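Local structure of D-alanyl-D-alanine carboxypeptidase (Penicillin binding protein) family protein (Francisella tularensis subsp. tularensis, 6OSU) at residues A[223-226]-A[227-230]; A[90-93]-A[94-97]; A[264-267]-A[268-272]. The protein probably removes the C-terminal D-alanyl residue from sugar-peptide precursors of the cell wall, as a penicillin-binding serine carboxypeptidase of the peptidase S11 family. All blocks are in the same frame, centred on the assembly; numbering follows the deposited sequence.

Interaction 1: A[223-226]-A[227-230]; sequences KFDR and ATGN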
loop_
_atom_site.group_PDB
_atom_site.type_symbol
_atom_site.label_atom_id
_atom_site.label_comp_id
_atom_site.label_asym_id
_atom_site.label_seq_id
_atom_site.Cartn_x
_atom_site.Cartn_y
_atom_site.Cartn_z
ATOM N N LYS A 223 12.183 -2.657 -34.914
ATOM C CA LYS A 223 13.140 -1.575 -35.099
ATOM C C LYS A 223 12.379 -0.260 -35.195
ATOM O O LYS A 223 11.498 -0.108 -36.049
ATOM C CB LYS A 223 13.988 -1.799 -36.349
ATOM C CG LYS A 223 15.087 -0.770 -36.545
ATOM C CD LYS A 223 16.449 -1.441 -36.637
ATOM C CE LYS A 223 17.520 -0.462 -37.087
ATOM N NZ LYS A 223 18.822 -1.146 -37.322
ATOM N N PHE A 224 12.715 0.680 -34.316
ATOM C CA PHE A 224 12.073 1.984 -34.276
ATOM C C PHE A 224 13.073 3.065 -34.653
ATOM O O PHE A 224 14.229 3.032 -34.218
ATOM C CB PHE A 224 11.494 2.276 -32.886
ATOM C CG PHE A 224 10.437 1.304 -32.455
ATOM C CD1 PHE A 224 10.731 0.293 -31.556
ATOM C CD2 PHE A 224 9.150 1.393 -32.956
ATOM C CE1 PHE A 224 9.760 -0.605 -31.160
ATOM C CE2 PHE A 224 8.175 0.495 -32.565
ATOM C CZ PHE A 224 8.479 -0.504 -31.666
ATOM N N ASP A 225 12.627 4.014 -35.475
ATOM C CA ASP A 225 13.423 5.205 -35.739
ATOM C C ASP A 225 13.650 5.970 -34.441
ATOM O O ASP A 225 12.706 6.251 -33.695
ATOM C CB ASP A 225 12.723 6.096 -36.765
ATOM C CG ASP A 225 13.601 7.238 -37.237
ATOM O OD1 ASP A 225 14.840 7.076 -37.233
ATOM O OD2 ASP A 225 13.056 8.300 -37.606
ATOM N N ARG A 226 14.915 6.300 -34.169
ATOM C CA ARG A 226 15.256 6.967 -32.916
ATOM C C ARG A 226 14.593 8.336 -32.810
ATOM O O ARG A 226 14.144 8.734 -31.730
ATOM C CB ARG A 226 16.775 7.088 -32.792
ATOM C CG ARG A 226 17.468 7.519 -34.081
ATOM C CD ARG A 226 18.900 6.998 -34.151
ATOM N NE ARG A 226 19.364 6.844 -35.531
ATOM C CZ ARG A 226 20.437 7.443 -36.042
ATOM N NH1 ARG A 226 21.181 8.241 -35.289
ATOM N NH2 ARG A 226 20.771 7.236 -37.310
ATOM N N ALA A 227 14.500 9.059 -33.928
ATOM C CA ALA A 227 14.065 10.450 -33.882
ATOM C C ALA A 227 12.549 10.598 -33.911
ATOM O O ALA A 227 12.018 11.558 -33.340
ATOM C CB ALA A 227 14.686 11.229 -35.040
ATOM N N THR A 228 11.836 9.681 -34.563
ATOM C CA THR A 228 10.397 9.814 -34.732
ATOM C C THR A 228 9.583 8.715 -34.066
ATOM O O THR A 228 8.354 8.831 -34.019
ATOM C CB THR A 228 10.028 9.851 -36.226
ATOM O OG1 THR A 228 10.375 8.602 -36.837
ATOM C CG2 THR A 228 10.759 10.980 -36.929
ATOM N N GLY A 229 10.214 7.657 -33.559
ATOM C CA GLY A 229 9.449 6.549 -33.025
ATOM C C GLY A 229 8.720 5.727 -34.063
ATOM O O GLY A 229 7.991 4.799 -33.702
ATOM N N ASN A 230 8.886 6.046 -35.343
ATOM C CA ASN A 230 8.258 5.269 -36.401
ATOM C C ASN A 230 8.952 3.925 -36.552
ATOM O O ASN A 230 10.181 3.836 -36.575
ATOM C CB ASN A 230 8.306 6.031 -37.725
ATOM C CG ASN A 230 7.215 7.067 -37.837
ATOM O OD1 ASN A 230 6.058 6.800 -37.512
ATOM N ND2 ASN A 230 7.574 8.261 -38.294
#

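Interaction 2: A[90-93]-A[94-97]; sequences PISE and NAAS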
loop_
_atom_site.group_PDB
_atom_site.type_symbol
_atom_site.label_atom_id
_atom_site.label_comp_id
_atom_site.label_asym_id
_atom_site.label_seq_id
_atom_site.Cartn_x
_atom_site.Cartn_y
_atom_site.Cartn_z
ATOM N N PRO A 90 -14.141 8.146 -25.241
ATOM C CA PRO A 90 -13.715 9.176 -26.190
ATOM C C PRO A 90 -12.708 10.119 -25.551
ATOM O O PRO A 90 -12.789 10.435 -24.361
ATOM C CB PRO A 90 -15.021 9.898 -26.537
ATOM C CG PRO A 90 -15.878 9.705 -25.317
ATOM C CD PRO A 90 -15.529 8.343 -24.780
ATOM N N ILE A 91 -11.751 10.565 -26.352
ATOM C CA ILE A 91 -10.720 11.493 -25.903
ATOM C C ILE A 91 -11.128 12.887 -26.358
ATOM O O ILE A 91 -11.136 13.181 -27.558
ATOM C CB ILE A 91 -9.340 11.114 -26.450
ATOM C CG1 ILE A 91 -9.053 9.632 -26.202
ATOM C CG2 ILE A 91 -8.266 11.994 -25.829
ATOM C CD1 ILE A 91 -9.029 9.244 -24.742
ATOM N N SER A 92 -11.471 13.747 -25.404
ATOM C CA SER A 92 -11.772 15.132 -25.724
ATOM C C SER A 92 -10.497 15.880 -26.103
ATOM O O SER A 92 -9.377 15.445 -25.815
ATOM C CB SER A 92 -12.447 15.824 -24.540
ATOM O OG SER A 92 -11.592 15.850 -23.409
ATOM N N GLU A 93 -10.679 17.026 -26.763
ATOM C CA GLU A 93 -9.534 17.881 -27.051
ATOM C C GLU A 93 -8.936 18.453 -25.774
ATOM O O GLU A 93 -7.732 18.729 -25.727
ATOM C CB GLU A 93 -9.930 19.002 -28.012
ATOM C CG GLU A 93 -9.428 18.783 -29.431
ATOM C CD GLU A 93 -10.346 19.374 -30.481
ATOM O OE1 GLU A 93 -10.736 20.553 -30.338
ATOM O OE2 GLU A 93 -10.684 18.656 -31.446
ATOM N N ASN A 94 -9.752 18.630 -24.733
ATOM C CA ASN A 94 -9.219 19.047 -23.442
ATOM C C ASN A 94 -8.239 18.014 -22.903
ATOM O O ASN A 94 -7.133 18.356 -22.474
ATOM C CB ASN A 94 -10.356 19.279 -22.445
ATOM C CG ASN A 94 -9.849 19.601 -21.052
ATOM O OD1 ASN A 94 -9.198 20.623 -20.840
ATOM N ND2 ASN A 94 -10.144 18.729 -20.095
ATOM N N ALA A 95 -8.626 16.738 -22.935
ATOM C CA ALA A 95 -7.758 15.684 -22.423
ATOM C C ALA A 95 -6.479 15.575 -23.244
ATOM O O ALA A 95 -5.372 15.599 -22.694
ATOM C CB ALA A 95 -8.505 14.349 -22.409
ATOM N N ALA A 96 -6.615 15.481 -24.571
ATOM C CA ALA A 96 -5.461 15.247 -25.431
ATOM C C ALA A 96 -4.420 16.353 -25.312
ATOM O O ALA A 96 -3.229 16.108 -25.538
ATOM C CB ALA A 96 -5.912 15.107 -26.886
ATOM N N SER A 97 -4.837 17.564 -24.949
ATOM C CA SER A 97 -3.947 18.717 -24.946
ATOM C C SER A 97 -3.391 19.047 -23.565
ATOM O O SER A 97 -2.729 20.077 -23.414
ATOM C CB SER A 97 -4.666 19.941 -25.515
ATOM O OG SER A 97 -5.530 20.521 -24.554
#

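Interaction 3: A[264-267]-A[268-272]; sequences RNRL and LFTFD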
loop_
_atom_site.group_PDB
_atom_site.type_symbol
_atom_site.label_atom_id
_atom_site.label_comp_id
_atom_site.label_asym_id
_atom_site.label_seq_id
_atom_site.Cartn_x
_atom_site.Cartn_y
_atom_site.Cartn_z
ATOM N N ARG A 264 8.414 4.671 -14.148
ATOM C CA ARG A 264 9.462 5.420 -13.473
ATOM C C ARG A 264 9.579 5.079 -11.997
ATOM O O ARG A 264 10.327 5.747 -11.278
ATOM C CB ARG A 264 9.246 6.923 -13.661
ATOM C CG ARG A 264 9.709 7.389 -15.032
ATOM C CD ARG A 264 9.673 8.893 -15.203
ATOM N NE ARG A 264 10.508 9.601 -14.242
ATOM C CZ ARG A 264 10.594 10.924 -14.190
ATOM N NH1 ARG A 264 11.374 11.516 -13.294
ATOM N NH2 ARG A 264 9.888 11.658 -15.039
ATOM N N ASN A 265 8.869 4.055 -11.532
ATOM C CA ASN A 265 9.108 3.509 -10.199
ATOM C C ASN A 265 10.288 2.552 -10.315
ATOM O O ASN A 265 10.141 1.380 -10.666
ATOM C CB ASN A 265 7.865 2.819 -9.655
ATOM C CG ASN A 265 8.074 2.258 -8.261
ATOM O OD1 ASN A 265 9.070 2.556 -7.603
ATOM N ND2 ASN A 265 7.130 1.443 -7.802
ATOM N N ARG A 266 11.481 3.072 -10.012
ATOM C CA ARG A 266 12.701 2.286 -10.162
ATOM C C ARG A 266 12.686 1.036 -9.292
ATOM O O ARG A 266 13.363 0.051 -9.609
ATOM C CB ARG A 266 13.919 3.148 -9.825
ATOM C CG ARG A 266 14.188 4.271 -10.815
ATOM C CD ARG A 266 14.404 3.707 -12.202
ATOM N NE ARG A 266 15.334 2.581 -12.179
ATOM C CZ ARG A 266 15.537 1.756 -13.200
ATOM N NH1 ARG A 266 14.875 1.926 -14.337
ATOM N NH2 ARG A 266 16.401 0.757 -13.082
ATOM N N LEU A 267 11.914 1.053 -8.201
ATOM C CA LEU A 267 11.892 -0.077 -7.278
ATOM C C LEU A 267 11.449 -1.367 -7.955
ATOM O O LEU A 267 11.858 -2.456 -7.534
ATOM C CB LEU A 267 10.975 0.237 -6.096
ATOM C CG LEU A 267 11.643 0.613 -4.775
ATOM C CD1 LEU A 267 12.565 1.804 -4.956
ATOM C CD2 LEU A 267 10.586 0.907 -3.724
ATOM N N LEU A 268 10.614 -1.270 -8.996
ATOM C CA LEU A 268 10.173 -2.467 -9.707
ATOM C C LEU A 268 11.357 -3.275 -10.217
ATOM O O LEU A 268 11.332 -4.511 -10.193
ATOM C CB LEU A 268 9.260 -2.089 -10.873
ATOM C CG LEU A 268 7.902 -1.472 -10.555
ATOM C CD1 LEU A 268 7.129 -1.256 -11.847
ATOM C CD2 LEU A 268 7.126 -2.354 -9.590
ATOM N N PHE A 269 12.404 -2.595 -10.676
ATOM C CA PHE A 269 13.560 -3.258 -11.262
ATOM C C PHE A 269 14.625 -3.611 -10.234
ATOM O O PHE A 269 15.356 -4.592 -10.424
ATOM C CB PHE A 269 14.181 -2.369 -12.347
ATOM C CG PHE A 269 13.176 -1.773 -13.296
ATOM C CD1 PHE A 269 12.886 -2.391 -14.503
ATOM C CD2 PHE A 269 12.518 -0.591 -12.980
ATOM C CE1 PHE A 269 11.959 -1.845 -15.375
ATOM C CE2 PHE A 269 11.590 -0.040 -13.845
ATOM C CZ PHE A 269 11.311 -0.668 -15.045
ATOM N N THR A 270 14.730 -2.842 -9.150
ATOM C CA THR A 270 15.821 -2.987 -8.193
ATOM C C THR A 270 15.430 -3.750 -6.933
ATOM O O THR A 270 16.200 -4.598 -6.471
ATOM C CB THR A 270 16.365 -1.608 -7.802
ATOM O OG1 THR A 270 15.326 -0.830 -7.194
ATOM C CG2 THR A 270 16.885 -0.877 -9.030
ATOM N N PHE A 271 14.259 -3.481 -6.363
ATOM C CA PHE A 271 13.867 -4.066 -5.085
ATOM C C PHE A 271 13.135 -5.381 -5.323
ATOM O O PHE A 271 12.128 -5.418 -6.038
ATOM C CB PHE A 271 12.989 -3.095 -4.296
ATOM C CG PHE A 271 12.892 -3.415 -2.829
ATOM C CD1 PHE A 271 13.711 -2.771 -1.913
ATOM C CD2 PHE A 271 11.981 -4.351 -2.367
ATOM C CE1 PHE A 271 13.622 -3.058 -0.565
ATOM C CE2 PHE A 271 11.889 -4.645 -1.021
ATOM C CZ PHE A 271 12.708 -3.998 -0.117
ATOM N N ASP A 272 13.638 -6.454 -4.715
ATOM C CA ASP A 272 13.030 -7.768 -4.881
ATOM C C ASP A 272 11.676 -7.818 -4.186
ATOM O O ASP A 272 11.570 -7.544 -2.986
ATOM C CB ASP A 272 13.947 -8.851 -4.319
ATOM C CG ASP A 272 13.815 -10.168 -5.060
ATOM O OD1 ASP A 272 14.574 -10.378 -6.032
ATOM O OD2 ASP A 272 12.951 -10.990 -4.679
#

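Interaction 1: A[223-226]-A[227-230]
Asp225 and Asn230 close a tight connection between the antiparallel strands 223-224 and 231-233, a beta-hairpin turn at the protein surface. Its base is the bond from Asp225 N to Asn230 O, 2.7 Å long and nearly straight at 175°. A second bond runs the other way: Gly229 N reaches Asp225 O at 2.9 Å, with a bent N-H...O angle. The positive phi (70°) at Gly229 turns the chain that follows it, bringing Asn230 back alongside Asp225.

The side chain of Asp225 adds a third link across the turn. CG lies anti to the backbone N (chi1 -171°), which carries the carboxylate over the loop, where Thr228 OG1 donates to OD2 at 2.8 Å. OD2 uses its anti lone pair, the one facing away from OD1. The same hydroxyl oxygen accepts a weak bond from Asn230 N, so it couples the carboxylate to the backbone at the far end of the turn.

Packing is slight by comparison. Phe224 CD2 approaches Gly229 O obliquely at 3.7 Å, and the carbonyl carbon of Asn230 lies at the ring edge, near its plane. The ring also meets that of Phe258, and the side chain touches Val231. Where strand 223-224 enters the turn, Phe224 CA makes a CH...O contact with Asn230 O at 3.5 Å.

Interaction 2: A[90-93]-A[94-97]
Ser92 meets Ala95 and Ala96 at the start of the short helix 93-96, where it occupies the N-cap position. Its hydroxyl oxygen accepts from Ala95 N at 3.1 Å with an N-H...O angle of 160°. OG sits between the backbone N and the carbonyl carbon (chi1 62°), a torsion that brings it toward the Ala95 N-H of the first turn. The backbone carbonyl of the same serine takes the next amide: Ala96 N binds Ser92 O at 3.0 Å and 171°, the straightest bond of the group.

At the other end, Glu93 O receives two donors from one residue. Ser97 OG binds it at 3.1 Å, slightly tilted from the carbonyl plane, whereas the bond from Ser97 N to Glu93 O is weak (3.2 Å); Ser97 is the first residue to leave helical phi/psi. Glu134 of helix 126-137 serves two side chains of this helix start: its OE1 is hydrogen-bonded to the capping Ser92 OG, and its OE2 to Asn94 ND2, two residues on.

The apolar contribution comes from Ile91, whose CG2 branch lies 4.0 Å from Ala96 CB and 4.2 Å from Ala95 CB. Ile91 also packs on Val111 of strand 110-112 and Ala131 of helix 126-137, while Ala95 and Asn94 touch Ile130, fitting the short helix against helix 126-137.

Interaction 3: A[264-267]-A[268-272]
Arg266 lays its guanidinium flat on the ring of Phe269, the planes 7° apart and the centres separated by 4.5 Å, a cation-pi stack. The overlap is offset: Phe269 CD2 lies over the guanidinium toward its rim, and NH1 comes within 3.7 Å of that carbon. A chain bent at chi2 and chi3 (-59° and -47°) folds the arginine back to reach the ring three residues on.

At the edge of the Phe269 ring, in its plane, Arg266 O serves three donors. Thr270 N comes in the carbonyl plane at 3.2 Å, while Phe269 N, at 3.0 Å, and Thr270 OG1 come from opposite faces of that plane.

These bonds build the single turn of helix 267-270, which links strand 258-262 to strand 274-282 of the five-stranded antiparallel sheet. Asn265 caps the entry: its OD1 accepts from Leu267 N at 3.3 Å, and its carbonyl O takes Leu268 N. At the exit Phe271 N binds Leu267 O at 2.9 Å. Leu267 and Phe271 lie side by side, CG to CB, on the side facing strand 288-295 and helix 310-327, where Leu267 touches Ser291, Phe271 touches Ala293, and both reach Leu321.

Further out, Arg266 touches Asp314 of that helix. Asn265 N is held by Asn263 OD1, and the Asn265 side chain packs on Leu289, about 7 Å from the side chain of Lys278, a predicted substrate-binding residue.

All three are local turns, separate from one another, with centres 25 to 31 Å apart and no touching atoms. Interaction 1 is a surface contact without buried residues, closing a hairpin; interactions 2 and 3 are partly buried starts of short helices. Both helix starts use a side-chain oxygen as cap, a serine hydroxyl in 90-97 and an asparagine amide oxygen in 264-272, whereas 223-230 uses a carboxylate to bind a threonine. Their supports differ too: interaction 2 leans on helix 126-137 through a carboxylate and small apolar groups, while interaction 3 packs on strand 288-295 and helix 310-327 and adds an arginine-phenylalanine stack.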